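Local coordinates for protein CT_858 (Chlamydia trachomatis, PDB 3DOR) that probably acts as a secreted serine-type endopeptidase, a chlamydial protease whose mature form is a dimer, at residues Tyr405-Phe418 and Ile437-Pro449. Sequence-based numbering, arbitrary orientation.
With SO4 (sulfate ion), chain P.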
# COMPACT_ATOMS: atom_id res chain seq x y z
N TYR B 405 -22.82 7.11 0.52
CA TYR B 405 -23.66 7.29 -0.66
C TYR B 405 -24.56 6.08 -0.89
O TYR B 405 -24.08 4.95 -1.03
CB TYR B 405 -22.82 7.56 -1.90
CG TYR B 405 -23.63 8.14 -3.03
CD1 TYR B 405 -23.84 9.52 -3.12
CD2 TYR B 405 -24.18 7.32 -4.01
CE1 TYR B 405 -24.59 10.07 -4.17
CE2 TYR B 405 -24.94 7.86 -5.07
CZ TYR B 405 -25.13 9.23 -5.14
OH TYR B 405 -25.88 9.76 -6.16
N THR B 406 -25.86 6.33 -0.95
CA THR B 406 -26.85 5.28 -1.12
C THR B 406 -26.67 4.47 -2.40
O THR B 406 -26.60 5.04 -3.49
CB THR B 406 -28.28 5.87 -1.10
OG1 THR B 406 -28.47 6.63 0.10
CG2 THR B 406 -29.31 4.74 -1.16
N VAL B 407 -26.61 3.14 -2.27
CA VAL B 407 -26.44 2.27 -3.43
C VAL B 407 -27.78 1.97 -4.10
O VAL B 407 -28.76 1.63 -3.45
CB VAL B 407 -25.72 0.95 -3.06
CG1 VAL B 407 -25.81 -0.05 -4.21
CG2 VAL B 407 -24.25 1.25 -2.75
N ASP B 408 -27.76 2.09 -5.43
CA ASP B 408 -28.93 1.90 -6.29
C ASP B 408 -28.56 1.10 -7.53
O ASP B 408 -27.40 0.78 -7.74
CB ASP B 408 -29.40 3.28 -6.78
CG ASP B 408 -30.81 3.56 -6.40
OD1 ASP B 408 -31.30 4.66 -6.74
OD2 ASP B 408 -31.42 2.68 -5.77
N LEU B 409 -29.56 0.79 -8.35
CA LEU B 409 -29.31 0.10 -9.60
C LEU B 409 -28.64 1.20 -10.44
O LEU B 409 -27.75 0.94 -11.25
CB LEU B 409 -30.63 -0.32 -10.26
CG LEU B 409 -30.73 -1.69 -10.94
CD1 LEU B 409 -31.83 -1.62 -11.99
CD2 LEU B 409 -29.41 -2.10 -11.60
N GLN B 410 -29.09 2.43 -10.23
CA GLN B 410 -28.56 3.59 -10.94
C GLN B 410 -27.06 3.68 -10.68
O GLN B 410 -26.27 3.96 -11.58
CB GLN B 410 -29.24 4.87 -10.44
CG GLN B 410 -28.66 6.17 -11.03
CD GLN B 410 -28.57 6.15 -12.55
OE1 GLN B 410 -27.73 5.45 -13.14
NE2 GLN B 410 -29.43 6.92 -13.20
N VAL B 411 -26.67 3.41 -9.44
CA VAL B 411 -25.28 3.44 -9.05
C VAL B 411 -24.53 2.32 -9.76
O VAL B 411 -23.45 2.54 -10.31
CB VAL B 411 -25.14 3.31 -7.51
CG1 VAL B 411 -23.70 3.05 -7.13
CG2 VAL B 411 -25.64 4.60 -6.85
N ALA B 412 -25.12 1.12 -9.77
CA ALA B 412 -24.50 -0.02 -10.44
C ALA B 412 -24.32 0.30 -11.92
O ALA B 412 -23.28 0.04 -12.49
CB ALA B 412 -25.35 -1.28 -10.26
N GLU B 413 -25.35 0.89 -12.53
CA GLU B 413 -25.28 1.25 -13.93
C GLU B 413 -24.22 2.30 -14.20
O GLU B 413 -23.58 2.28 -15.24
CB GLU B 413 -26.65 1.74 -14.43
CG GLU B 413 -27.70 0.64 -14.49
CD GLU B 413 -27.23 -0.56 -15.32
OE1 GLU B 413 -26.72 -0.33 -16.44
OE2 GLU B 413 -27.37 -1.71 -14.86
N TYR B 414 -24.03 3.23 -13.25
CA TYR B 414 -23.01 4.26 -13.41
C TYR B 414 -21.64 3.59 -13.41
O TYR B 414 -20.79 3.91 -14.25
CB TYR B 414 -23.05 5.27 -12.27
CG TYR B 414 -24.06 6.39 -12.43
CD1 TYR B 414 -24.61 7.01 -11.30
CD2 TYR B 414 -24.43 6.87 -13.69
CE1 TYR B 414 -25.49 8.07 -11.42
CE2 TYR B 414 -25.32 7.93 -13.82
CZ TYR B 414 -25.85 8.53 -12.68
OH TYR B 414 -26.72 9.60 -12.77
N LEU B 415 -21.43 2.68 -12.47
CA LEU B 415 -20.15 1.98 -12.35
C LEU B 415 -19.83 1.17 -13.60
O LEU B 415 -18.67 1.12 -14.04
CB LEU B 415 -20.16 1.09 -11.10
CG LEU B 415 -20.19 1.86 -9.77
CD1 LEU B 415 -20.48 0.91 -8.62
CD2 LEU B 415 -18.87 2.57 -9.56
N LYS B 416 -20.84 0.54 -14.19
CA LYS B 416 -20.61 -0.23 -15.41
C LYS B 416 -20.30 0.71 -16.57
O LYS B 416 -19.45 0.41 -17.41
CB LYS B 416 -21.84 -1.09 -15.73
CG LYS B 416 -21.86 -2.35 -14.90
CD LYS B 416 -23.25 -2.76 -14.47
CE LYS B 416 -24.08 -3.30 -15.60
NZ LYS B 416 -25.29 -3.97 -15.03
N SER B 417 -20.97 1.85 -16.60
CA SER B 417 -20.74 2.84 -17.65
C SER B 417 -19.29 3.33 -17.52
O SER B 417 -18.59 3.53 -18.52
CB SER B 417 -21.72 4.00 -17.50
OG SER B 417 -21.39 5.05 -18.39
N PHE B 418 -18.83 3.51 -16.29
CA PHE B 418 -17.46 3.95 -16.05
C PHE B 418 -16.47 2.97 -16.67
O PHE B 418 -15.54 3.36 -17.36
CB PHE B 418 -17.20 4.05 -14.54
CG PHE B 418 -15.76 4.34 -14.19
CD1 PHE B 418 -15.28 5.64 -14.21
CD2 PHE B 418 -14.89 3.31 -13.86
CE1 PHE B 418 -13.95 5.92 -13.90
CE2 PHE B 418 -13.56 3.57 -13.56
CZ PHE B 418 -13.09 4.89 -13.58
N ILE B 437 -14.68 11.85 -18.17
CA ILE B 437 -15.40 10.70 -17.65
C ILE B 437 -15.66 10.97 -16.17
O ILE B 437 -14.75 11.31 -15.42
CB ILE B 437 -14.54 9.42 -17.79
CG1 ILE B 437 -14.19 9.18 -19.26
CG2 ILE B 437 -15.27 8.23 -17.18
CD1 ILE B 437 -13.35 7.95 -19.50
N PRO B 438 -16.92 10.82 -15.72
CA PRO B 438 -17.17 11.07 -14.30
C PRO B 438 -16.58 10.00 -13.40
O PRO B 438 -16.58 8.82 -13.75
CB PRO B 438 -18.69 11.15 -14.22
CG PRO B 438 -19.14 10.25 -15.31
CD PRO B 438 -18.16 10.51 -16.44
N LEU B 439 -16.07 10.41 -12.24
CA LEU B 439 -15.49 9.45 -11.32
C LEU B 439 -16.58 8.45 -10.95
O LEU B 439 -17.74 8.83 -10.79
CB LEU B 439 -14.96 10.17 -10.07
CG LEU B 439 -13.88 11.21 -10.37
CD1 LEU B 439 -13.43 11.91 -9.07
CD2 LEU B 439 -12.71 10.53 -11.03
N PHE B 440 -16.20 7.18 -10.85
CA PHE B 440 -17.13 6.10 -10.53
C PHE B 440 -18.31 6.09 -11.49
O PHE B 440 -19.29 5.37 -11.28
CB PHE B 440 -17.66 6.23 -9.09
CG PHE B 440 -16.58 6.16 -8.04
CD1 PHE B 440 -16.09 7.31 -7.44
CD2 PHE B 440 -16.04 4.93 -7.67
CE1 PHE B 440 -15.09 7.26 -6.49
CE2 PHE B 440 -15.03 4.86 -6.71
CZ PHE B 440 -14.56 6.03 -6.12
N GLY B 441 -18.22 6.89 -12.55
CA GLY B 441 -19.30 6.95 -13.52
C GLY B 441 -20.51 7.78 -13.10
O GLY B 441 -21.44 7.93 -13.87
N PHE B 442 -20.50 8.33 -11.88
CA PHE B 442 -21.61 9.14 -11.39
C PHE B 442 -21.76 10.46 -12.15
O PHE B 442 -20.98 11.40 -11.96
CB PHE B 442 -21.44 9.47 -9.89
CG PHE B 442 -21.52 8.26 -8.99
CD1 PHE B 442 -21.34 6.98 -9.48
CD2 PHE B 442 -21.70 8.43 -7.61
CE1 PHE B 442 -21.34 5.87 -8.63
CE2 PHE B 442 -21.71 7.33 -6.75
CZ PHE B 442 -21.52 6.04 -7.26
N GLU B 443 -22.75 10.52 -13.02
CA GLU B 443 -23.01 11.71 -13.81
C GLU B 443 -23.57 12.80 -12.92
O GLU B 443 -23.34 13.99 -13.14
CB GLU B 443 -24.00 11.40 -14.91
CG GLU B 443 -23.50 10.35 -15.87
CD GLU B 443 -23.53 10.83 -17.30
OE1 GLU B 443 -24.65 11.02 -17.82
OE2 GLU B 443 -22.44 11.01 -17.89
N LYS B 444 -24.32 12.38 -11.91
CA LYS B 444 -24.91 13.35 -11.02
C LYS B 444 -25.18 12.75 -9.66
O LYS B 444 -25.23 11.53 -9.49
CB LYS B 444 -26.22 13.88 -11.61
CG LYS B 444 -27.24 12.81 -11.94
CD LYS B 444 -28.46 13.38 -12.66
CE LYS B 444 -28.10 13.95 -14.02
NZ LYS B 444 -29.31 14.32 -14.81
N ILE B 445 -25.31 13.64 -8.69
CA ILE B 445 -25.62 13.24 -7.34
C ILE B 445 -27.12 13.13 -7.27
O ILE B 445 -27.84 14.03 -7.71
CB ILE B 445 -25.12 14.27 -6.32
CG1 ILE B 445 -23.68 13.92 -5.93
CG2 ILE B 445 -26.02 14.29 -5.10
CD1 ILE B 445 -22.81 15.10 -5.74
N HIS B 446 -27.60 12.02 -6.74
CA HIS B 446 -29.02 11.80 -6.60
C HIS B 446 -29.34 12.02 -5.14
O HIS B 446 -28.57 11.62 -4.27
CB HIS B 446 -29.37 10.38 -7.05
CG HIS B 446 -29.06 10.16 -8.50
ND1 HIS B 446 -29.93 10.53 -9.50
CD2 HIS B 446 -27.95 9.70 -9.11
CE1 HIS B 446 -29.36 10.32 -10.67
NE2 HIS B 446 -28.15 9.81 -10.46
N PRO B 447 -30.46 12.68 -4.84
CA PRO B 447 -30.85 12.95 -3.45
C PRO B 447 -30.97 11.72 -2.57
O PRO B 447 -31.50 10.69 -2.99
CB PRO B 447 -32.16 13.73 -3.58
CG PRO B 447 -32.66 13.37 -4.95
CD PRO B 447 -31.43 13.26 -5.79
N HIS B 448 -30.45 11.83 -1.35
CA HIS B 448 -30.50 10.75 -0.37
C HIS B 448 -31.98 10.40 -0.27
O HIS B 448 -32.84 11.27 -0.35
CB HIS B 448 -29.95 11.26 0.97
CG HIS B 448 -29.80 10.20 2.02
ND1 HIS B 448 -30.85 9.80 2.82
CD2 HIS B 448 -28.73 9.48 2.41
CE1 HIS B 448 -30.42 8.88 3.67
NE2 HIS B 448 -29.13 8.67 3.44
N PRO B 449 -32.30 9.11 -0.11
CA PRO B 449 -33.71 8.73 -0.01
C PRO B 449 -34.45 9.22 1.24
O PRO B 449 -35.64 9.51 1.16
CB PRO B 449 -33.66 7.20 -0.11
CG PRO B 449 -32.35 6.87 0.56
CD PRO B 449 -31.42 7.92 -0.03
S SO4 P . -21.80 4.03 -21.89
O1 SO4 P . -21.10 5.34 -21.64
O2 SO4 P . -22.70 3.74 -20.72
O3 SO4 P . -22.67 4.09 -23.12
O4 SO4 P . -20.75 2.99 -22.08
O HOH W 1 -21.69 7.37 -16.38
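Two tyrosine hydroxyls hold His446 from the side of 405-418. Tyr405 OH accepts the backbone N-H of His446, with N to OH 2.9 Å, an almost straight bond (169° at the hydrogen) at the edge of the phenol ring. Tyr414 OH is hydrogen-bonded to His446 NE2 at 2.7 Å; the two rings meet rim to rim, with planes 27° apart.

Between the tyrosines sits Phe442, completing an aromatic cluster. Its ring is oblique to both: CE2 lies over a face of Tyr405, 3.7 Å from CE2 of that ring, while CD1 packs on Tyr414 CB. Phe442 CA makes a CH-pi contact 3.9 Å from the Tyr414 centroid; Gln410 OE1 lies over the opposite face. Val411 CG1, swung opposite the backbone N (chi1 168°), packs on Phe442 CZ.

Within the S41 peptidase region, this joins helix 409-428 to strand 444-445 of an antiparallel sheet, where the backbones of Glu443 and Ile445 bond to strand 361-368.

Toward Phe418 the backbones close in: Gly441 CA makes a CA-H...O contact with Tyr414 O (3.5 Å), and Phe418 turns its ring edge to Pro438 O. A water bridges Gly441 O, at 2.6 Å, and Ser417 OG, which itself donates to a sulfate probably left from crystallisation.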